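Local coordinates for protein death domain of TUBE (Drosophila melanogaster, PDB 1D2Z) that uses its death domain to recruit the kinase Pelle to the plasma membrane and activate it in the Toll pathway that sets embryonic dorsoventral polarity, at residues B[17-22]-B[90-95]; B[105-110]-B[124-129]. All coordinates share one frame; numbering follows the deposited sequence.

Overall arrangement
Both contacts lie in the core of the death domain of Tube and join four different helices. Contact 1 packs helix 16-27 on helix 87-96. Contact 2 packs helix 107-116 on helix 120-130. They follow one another along the chain, with centres about 12 Å apart. Each is made by three buried aliphatic side chains: isoleucines and a leucine in contact 1, valines and a leucine in contact 2. L22 of contact 1 also packs on L110 of contact 2, so the two apolar patches are continuous. A salt bridge between R21 and D129 also joins segment 17-22 to segment 124-129. Both contacts are internal to Tube, but beside contact 2 D124 is hydrogen-bonded to Pelle.

Contact 1: residues B[17-22]-B[90-95]; sequences NDIYRL and MMIDEW
Chi1 of -70° in I19 and -63° in I92 sets CG1 beside the backbone N and leaves the CG2 methyl anti to it; the two CG2 methyls meet. The contact is helix-to-helix packing inside the six-helix bundle of the death domain, between helix 16-27 and helix 87-96. The CG2 atoms of I19 and I92 are 3.7 Å apart. The longer branch of I92 is extended, with chi2 at 170°. This carries its CD1 over to two residues of the facing helix. I92 CD1 is 4.0 Å from I19 CG2 and 4.1 Å from L22 CD2. I19 and L22 lie one turn apart, so I92 packs against both, crossing each side chain at a slant. All three residues are buried, and all contact between the segments is apolar. L22 continues into the core, where it touches L110 of helix 107-116 and A122 and F125 of helix 120-130. W95 packs on L110 and L113 of helix 107-116. D18 and R21 take no part across the contact and pair with each other. D18 is buried, and its OD2 is hydrogen-bonded to Y5 OH. Its OD1 takes a salt bridge from R21, one turn along the same helix. R21 NH2 lies 2.9 Å from D18 OD1, nearly along the C-O axis of the carboxylate and close to the guanidinium plane.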
ATOM      1  N   ASN B  17     -19.144   5.549   1.937  1.00 48.01           N
ATOM      2  CA  ASN B  17     -18.536   4.684   2.946  1.00 48.56           C
ATOM      3  C   ASN B  17     -17.475   3.763   2.337  1.00 47.39           C
ATOM      4  O   ASN B  17     -16.518   3.376   3.013  1.00 48.16           O
ATOM      5  CB  ASN B  17     -19.613   3.852   3.656  1.00 52.71           C
ATOM      6  CG  ASN B  17     -19.050   3.001   4.790  1.00 57.15           C
ATOM      7  OD1 ASN B  17     -19.190   1.773   4.792  1.00 59.48           O
ATOM      8  ND2 ASN B  17     -18.418   3.652   5.766  1.00 57.51           N
ATOM      9  N   ASP B  18     -17.662   3.383   1.077  1.00 45.65           N
ATOM     10  CA  ASP B  18     -16.694   2.522   0.408  1.00 44.76           C
ATOM     11  C   ASP B  18     -15.420   3.311   0.121  1.00 42.23           C
ATOM     12  O   ASP B  18     -14.311   2.809   0.325  1.00 41.57           O
ATOM     13  CB  ASP B  18     -17.276   1.931  -0.880  1.00 45.31           C
ATOM     14  CG  ASP B  18     -18.182   0.744  -0.616  1.00 47.56           C
ATOM     15  OD1 ASP B  18     -17.931  -0.005   0.355  1.00 46.91           O
ATOM     16  OD2 ASP B  18     -19.141   0.549  -1.389  1.00 47.96           O
ATOM     17  N   ILE B  19     -15.588   4.548  -0.337  1.00 39.93           N
ATOM     18  CA  ILE B  19     -14.452   5.419  -0.616  1.00 41.27           C
ATOM     19  C   ILE B  19     -13.714   5.674   0.696  1.00 39.54           C
ATOM     20  O   ILE B  19     -12.488   5.718   0.721  1.00 38.01           O
ATOM     21  CB  ILE B  19     -14.894   6.775  -1.213  1.00 42.51           C
ATOM     22  CG1 ILE B  19     -15.426   6.589  -2.638  1.00 43.87           C
ATOM     23  CG2 ILE B  19     -13.727   7.756  -1.221  1.00 42.56           C
ATOM     24  CD1 ILE B  19     -14.397   6.048  -3.626  1.00 43.90           C
ATOM     25  N   TYR B  20     -14.468   5.782   1.788  1.00 38.57           N
ATOM     26  CA  TYR B  20     -13.874   6.033   3.095  1.00 39.28           C
ATOM     27  C   TYR B  20     -12.965   4.893   3.546  1.00 38.80           C
ATOM     28  O   TYR B  20     -11.917   5.137   4.146  1.00 37.09           O
ATOM     29  CB  TYR B  20     -14.951   6.290   4.151  1.00 42.05           C
ATOM     30  CG  TYR B  20     -14.380   6.644   5.507  1.00 43.87           C
ATOM     31  CD1 TYR B  20     -13.654   7.821   5.688  1.00 45.79           C
ATOM     32  CD2 TYR B  20     -14.532   5.787   6.597  1.00 43.95           C
ATOM     33  CE1 TYR B  20     -13.089   8.136   6.917  1.00 48.11           C
ATOM     34  CE2 TYR B  20     -13.968   6.093   7.834  1.00 47.54           C
ATOM     35  CZ  TYR B  20     -13.249   7.270   7.984  1.00 47.73           C
ATOM     36  OH  TYR B  20     -12.680   7.585   9.194  1.00 51.62           O
ATOM     37  N   ARG B  21     -13.381   3.653   3.292  1.00 37.47           N
ATOM     38  CA  ARG B  21     -12.565   2.504   3.671  1.00 39.20           C
ATOM     39  C   ARG B  21     -11.264   2.538   2.873  1.00 36.27           C
ATOM     40  O   ARG B  21     -10.190   2.289   3.415  1.00 37.86           O
ATOM     41  CB  ARG B  21     -13.330   1.194   3.462  1.00 42.16           C
ATOM     42  CG  ARG B  21     -14.504   1.040   4.427  1.00 48.00           C
ATOM     43  CD  ARG B  21     -15.058  -0.370   4.443  1.00 51.23           C
ATOM     44  NE  ARG B  21     -15.704  -0.718   3.183  1.00 57.15           N
ATOM     45  CZ  ARG B  21     -15.890  -1.962   2.755  1.00 59.89           C
ATOM     46  NH1 ARG B  21     -15.476  -2.995   3.485  1.00 60.44           N
ATOM     47  NH2 ARG B  21     -16.499  -2.175   1.596  1.00 58.69           N
ATOM     48  N   LEU B  22     -11.368   2.912   1.598  1.00 34.15           N
ATOM     49  CA  LEU B  22     -10.199   3.036   0.730  1.00 33.61           C
ATOM     50  C   LEU B  22      -9.298   4.158   1.262  1.00 31.50           C
ATOM     51  O   LEU B  22      -8.075   4.012   1.316  1.00 32.51           O
ATOM     52  CB  LEU B  22     -10.629   3.367  -0.704  1.00 31.82           C
ATOM     53  CG  LEU B  22      -9.524   3.788  -1.684  1.00 32.39           C
ATOM     54  CD1 LEU B  22      -8.536   2.644  -1.920  1.00 30.41           C
ATOM     55  CD2 LEU B  22     -10.150   4.214  -2.989  1.00 35.00           C
ATOM     56  N   MET B  90     -10.069  13.781   1.576  1.00 35.95           N
ATOM     57  CA  MET B  90     -10.081  15.107   0.966  1.00 38.14           C
ATOM     58  C   MET B  90      -9.488  15.053  -0.435  1.00 37.21           C
ATOM     59  O   MET B  90      -9.979  15.718  -1.347  1.00 37.29           O
ATOM     60  CB  MET B  90      -9.317  16.113   1.825  1.00 39.00           C
ATOM     61  CG  MET B  90     -10.025  16.471   3.121  1.00 43.22           C
ATOM     62  SD  MET B  90      -9.080  17.619   4.137  1.00 45.26           S
ATOM     63  CE  MET B  90      -8.565  18.772   2.917  1.00 42.62           C
ATOM     64  N   MET B  91      -8.446  14.241  -0.606  1.00 35.96           N
ATOM     65  CA  MET B  91      -7.799  14.094  -1.906  1.00 36.63           C
ATOM     66  C   MET B  91      -8.781  13.525  -2.931  1.00 34.36           C
ATOM     67  O   MET B  91      -8.891  14.035  -4.042  1.00 32.68           O
ATOM     68  CB  MET B  91      -6.569  13.184  -1.790  1.00 38.70           C
ATOM     69  CG  MET B  91      -5.830  12.934  -3.098  1.00 39.97           C
ATOM     70  SD  MET B  91      -6.525  11.588  -4.085  1.00 41.21           S
ATOM     71  CE  MET B  91      -5.917  10.194  -3.190  1.00 42.76           C
ATOM     72  N   ILE B  92      -9.497  12.477  -2.541  1.00 33.95           N
ATOM     73  CA  ILE B  92     -10.463  11.845  -3.431  1.00 35.65           C
ATOM     74  C   ILE B  92     -11.662  12.758  -3.706  1.00 35.47           C
ATOM     75  O   ILE B  92     -12.115  12.835  -4.842  1.00 32.67           O
ATOM     76  CB  ILE B  92     -10.892  10.453  -2.888  1.00 36.66           C
ATOM     77  CG1 ILE B  92      -9.665   9.529  -2.858  1.00 36.68           C
ATOM     78  CG2 ILE B  92     -11.985   9.839  -3.765  1.00 35.46           C
ATOM     79  CD1 ILE B  92      -9.869   8.227  -2.137  1.00 35.39           C
ATOM     80  N   ASP B  93     -12.130  13.492  -2.690  1.00 36.89           N
ATOM     81  CA  ASP B  93     -13.258  14.415  -2.867  1.00 38.40           C
ATOM     82  C   ASP B  93     -12.941  15.429  -3.965  1.00 38.93           C
ATOM     83  O   ASP B  93     -13.802  15.787  -4.769  1.00 39.00           O
ATOM     84  CB  ASP B  93     -13.574  15.173  -1.570  1.00 37.41           C
ATOM     85  CG  ASP B  93     -14.239  14.306  -0.522  1.00 37.94           C
ATOM     86  OD1 ASP B  93     -14.875  13.291  -0.871  1.00 41.18           O
ATOM     87  OD2 ASP B  93     -14.132  14.652   0.670  1.00 39.75           O
ATOM     88  N   GLU B  94     -11.694  15.887  -3.986  1.00 38.60           N
ATOM     89  CA  GLU B  94     -11.240  16.843  -4.983  1.00 41.63           C
ATOM     90  C   GLU B  94     -11.090  16.176  -6.354  1.00 41.63           C
ATOM     91  O   GLU B  94     -11.536  16.713  -7.365  1.00 42.90           O
ATOM     92  CB  GLU B  94      -9.898  17.444  -4.544  1.00 43.78           C
ATOM     93  CG  GLU B  94      -9.284  18.445  -5.521  1.00 50.65           C
ATOM     94  CD  GLU B  94     -10.062  19.749  -5.610  1.00 55.16           C
ATOM     95  OE1 GLU B  94     -10.507  20.265  -4.559  1.00 57.12           O
ATOM     96  OE2 GLU B  94     -10.217  20.265  -6.737  1.00 58.17           O
ATOM     97  N   TRP B  95     -10.485  14.990  -6.373  1.00 41.65           N
ATOM     98  CA  TRP B  95     -10.249  14.258  -7.618  1.00 39.66           C
ATOM     99  C   TRP B  95     -11.516  13.732  -8.300  1.00 38.52           C
ATOM    100  O   TRP B  95     -11.680  13.898  -9.505  1.00 37.35           O
ATOM    101  CB  TRP B  95      -9.265  13.106  -7.369  1.00 36.40           C
ATOM    102  CG  TRP B  95      -8.781  12.407  -8.619  1.00 34.00           C
ATOM    103  CD1 TRP B  95      -8.635  12.953  -9.864  1.00 34.47           C
ATOM    104  CD2 TRP B  95      -8.407  11.026  -8.739  1.00 33.39           C
ATOM    105  NE1 TRP B  95      -8.203  11.993 -10.755  1.00 35.30           N
ATOM    106  CE2 TRP B  95      -8.054  10.804 -10.091  1.00 33.48           C
ATOM    107  CE3 TRP B  95      -8.337   9.953  -7.837  1.00 32.00           C
ATOM    108  CZ2 TRP B  95      -7.642   9.549 -10.564  1.00 35.88           C
ATOM    109  CZ3 TRP B  95      -7.930   8.706  -8.305  1.00 33.59           C
ATOM    110  CH2 TRP B  95      -7.587   8.516  -9.660  1.00 36.96           C
TER

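Contact 2: residues B[105-110]-B[124-129]; sequences PTVGVL and DFVALD
D129 OD1 is gripped by two cations, K4 NZ and R21 NH2, each in a salt bridge. This ties the end of segment 124-129 to helix 16-27 and to the N-terminal stretch. D129 CB also lies over one face of the F125 ring, 3.8 Å above its plane and toward the rim. The contact itself is made by V126, which faces V107 and L110 and joins the last two helices of the chain, 107-116 and 120-130. V107 CG1 and V126 CG1 are 3.7 Å apart. Both methyls are anti to their own backbone N, and the two side chains run past each other in opposite directions. The other methyl of V126, CG2, meets L110 CD2 at 3.9 Å. T106 is the N-cap of helix 107-116. Its OG1 accepts a weak capping hydrogen bond from V109 N, at 3.5 Å, and is also hydrogen-bonded to S49 OG. D124 OD2 is hydrogen-bonded to N74 ND2 of the Pelle chain and forms a salt bridge with R138 NH2 of Tube. Between the two segments the side-chain contacts are apolar, methyl to methyl, so they fix position by shape; D124 and D129 are bonded to partners outside the pair.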
ATOM      1  N   PRO B 105     -12.527  10.610 -12.957  1.00 52.11           N
ATOM      2  CA  PRO B 105     -11.866   9.333 -12.668  1.00 47.13           C
ATOM      3  C   PRO B 105     -12.810   8.185 -12.327  1.00 43.42           C
ATOM      4  O   PRO B 105     -13.856   8.382 -11.710  1.00 42.63           O
ATOM      5  CB  PRO B 105     -10.951   9.684 -11.500  1.00 48.31           C
ATOM      6  CG  PRO B 105     -11.675  10.808 -10.824  1.00 47.74           C
ATOM      7  CD  PRO B 105     -12.107  11.641 -11.991  1.00 49.15           C
ATOM      8  N   THR B 106     -12.407   6.981 -12.725  1.00 39.34           N
ATOM      9  CA  THR B 106     -13.180   5.767 -12.495  1.00 35.62           C
ATOM     10  C   THR B 106     -12.408   4.755 -11.650  1.00 35.49           C
ATOM     11  O   THR B 106     -11.207   4.909 -11.422  1.00 33.12           O
ATOM     12  CB  THR B 106     -13.532   5.091 -13.833  1.00 36.14           C
ATOM     13  OG1 THR B 106     -12.327   4.867 -14.578  1.00 34.58           O
ATOM     14  CG2 THR B 106     -14.489   5.966 -14.653  1.00 34.86           C
ATOM     15  N   VAL B 107     -13.109   3.707 -11.219  1.00 33.89           N
ATOM     16  CA  VAL B 107     -12.531   2.635 -10.418  1.00 33.54           C
ATOM     17  C   VAL B 107     -11.402   1.914 -11.168  1.00 34.28           C
ATOM     18  O   VAL B 107     -10.415   1.494 -10.557  1.00 33.18           O
ATOM     19  CB  VAL B 107     -13.608   1.591 -10.017  1.00 36.43           C
ATOM     20  CG1 VAL B 107     -12.965   0.388  -9.334  1.00 35.08           C
ATOM     21  CG2 VAL B 107     -14.643   2.224  -9.087  1.00 37.78           C
ATOM     22  N   GLY B 108     -11.567   1.765 -12.482  1.00 31.78           N
ATOM     23  CA  GLY B 108     -10.573   1.094 -13.309  1.00 31.38           C
ATOM     24  C   GLY B 108      -9.299   1.911 -13.425  1.00 32.48           C
ATOM     25  O   GLY B 108      -8.201   1.360 -13.399  1.00 30.31           O
ATOM     26  N   VAL B 109      -9.451   3.227 -13.573  1.00 32.31           N
ATOM     27  CA  VAL B 109      -8.311   4.128 -13.659  1.00 33.42           C
ATOM     28  C   VAL B 109      -7.609   4.172 -12.302  1.00 32.24           C
ATOM     29  O   VAL B 109      -6.384   4.154 -12.235  1.00 32.73           O
ATOM     30  CB  VAL B 109      -8.744   5.547 -14.100  1.00 34.11           C
ATOM     31  CG1 VAL B 109      -7.657   6.564 -13.787  1.00 35.30           C
ATOM     32  CG2 VAL B 109      -9.037   5.554 -15.594  1.00 37.05           C
ATOM     33  N   LEU B 110      -8.392   4.193 -11.225  1.00 32.11           N
ATOM     34  CA  LEU B 110      -7.830   4.215  -9.875  1.00 30.58           C
ATOM     35  C   LEU B 110      -6.998   2.958  -9.623  1.00 29.91           C
ATOM     36  O   LEU B 110      -5.854   3.047  -9.181  1.00 31.79           O
ATOM     37  CB  LEU B 110      -8.936   4.315  -8.824  1.00 27.04           C
ATOM     38  CG  LEU B 110      -8.534   3.993  -7.376  1.00 29.49           C
ATOM     39  CD1 LEU B 110      -7.629   5.084  -6.822  1.00 25.63           C
ATOM     40  CD2 LEU B 110      -9.782   3.838  -6.513  1.00 27.19           C
ATOM     41  N   ASP B 124      -5.378  -4.062  -3.816  1.00 29.81           N
ATOM     42  CA  ASP B 124      -6.006  -5.353  -3.489  1.00 33.16           C
ATOM     43  C   ASP B 124      -7.434  -5.132  -2.995  1.00 31.99           C
ATOM     44  O   ASP B 124      -8.343  -5.909  -3.302  1.00 32.16           O
ATOM     45  CB  ASP B 124      -5.210  -6.107  -2.407  1.00 30.99           C
ATOM     46  CG  ASP B 124      -3.843  -6.576  -2.891  1.00 35.36           C
ATOM     47  OD1 ASP B 124      -3.560  -6.488  -4.106  1.00 35.88           O
ATOM     48  OD2 ASP B 124      -3.039  -7.022  -2.049  1.00 33.98           O
ATOM     49  N   PHE B 125      -7.614  -4.067  -2.218  1.00 33.72           N
ATOM     50  CA  PHE B 125      -8.921  -3.713  -1.679  1.00 34.10           C
ATOM     51  C   PHE B 125      -9.874  -3.342  -2.815  1.00 33.22           C
ATOM     52  O   PHE B 125     -11.016  -3.795  -2.845  1.00 32.19           O
ATOM     53  CB  PHE B 125      -8.797  -2.543  -0.702  1.00 34.79           C
ATOM     54  CG  PHE B 125     -10.125  -2.018  -0.218  1.00 35.85           C
ATOM     55  CD1 PHE B 125     -10.865  -2.727   0.727  1.00 38.87           C
ATOM     56  CD2 PHE B 125     -10.642  -0.830  -0.721  1.00 36.09           C
ATOM     57  CE1 PHE B 125     -12.108  -2.256   1.163  1.00 39.81           C
ATOM     58  CE2 PHE B 125     -11.879  -0.352  -0.292  1.00 38.44           C
ATOM     59  CZ  PHE B 125     -12.613  -1.067   0.651  1.00 37.25           C
ATOM     60  N   VAL B 126      -9.408  -2.512  -3.740  1.00 30.79           N
ATOM     61  CA  VAL B 126     -10.232  -2.097  -4.868  1.00 31.77           C
ATOM     62  C   VAL B 126     -10.575  -3.283  -5.773  1.00 34.41           C
ATOM     63  O   VAL B 126     -11.708  -3.404  -6.246  1.00 33.34           O
ATOM     64  CB  VAL B 126      -9.546  -0.973  -5.691  1.00 31.39           C
ATOM     65  CG1 VAL B 126     -10.283  -0.741  -7.011  1.00 30.68           C
ATOM     66  CG2 VAL B 126      -9.509   0.328  -4.870  1.00 29.16           C
ATOM     67  N   ALA B 127      -9.608  -4.169  -5.990  1.00 33.77           N
ATOM     68  CA  ALA B 127      -9.829  -5.337  -6.842  1.00 35.44           C
ATOM     69  C   ALA B 127     -10.859  -6.295  -6.247  1.00 37.39           C
ATOM     70  O   ALA B 127     -11.823  -6.676  -6.911  1.00 36.56           O
ATOM     71  CB  ALA B 127      -8.518  -6.070  -7.093  1.00 32.09           C
ATOM     72  N   LEU B 128     -10.661  -6.656  -4.985  1.00 39.00           N
ATOM     73  CA  LEU B 128     -11.557  -7.582  -4.305  1.00 41.09           C
ATOM     74  C   LEU B 128     -12.919  -6.988  -3.946  1.00 43.20           C
ATOM     75  O   LEU B 128     -13.948  -7.398  -4.489  1.00 44.22           O
ATOM     76  CB  LEU B 128     -10.882  -8.126  -3.045  1.00 38.76           C
ATOM     77  CG  LEU B 128      -9.644  -8.995  -3.265  1.00 40.10           C
ATOM     78  CD1 LEU B 128      -8.922  -9.240  -1.949  1.00 40.26           C
ATOM     79  CD2 LEU B 128     -10.060 -10.310  -3.909  1.00 44.24           C
ATOM     80  N   ASP B 129     -12.908  -5.998  -3.061  1.00 41.29           N
ATOM     81  CA  ASP B 129     -14.130  -5.359  -2.583  1.00 43.59           C
ATOM     82  C   ASP B 129     -14.974  -4.623  -3.627  1.00 43.34           C
ATOM     83  O   ASP B 129     -16.194  -4.771  -3.647  1.00 42.58           O
ATOM     84  CB  ASP B 129     -13.799  -4.420  -1.417  1.00 44.26           C
ATOM     85  CG  ASP B 129     -15.027  -4.018  -0.620  1.00 47.11           C
ATOM     86  OD1 ASP B 129     -15.680  -3.019  -0.988  1.00 47.54           O
ATOM     87  OD2 ASP B 129     -15.327  -4.696   0.385  1.00 49.33           O
TER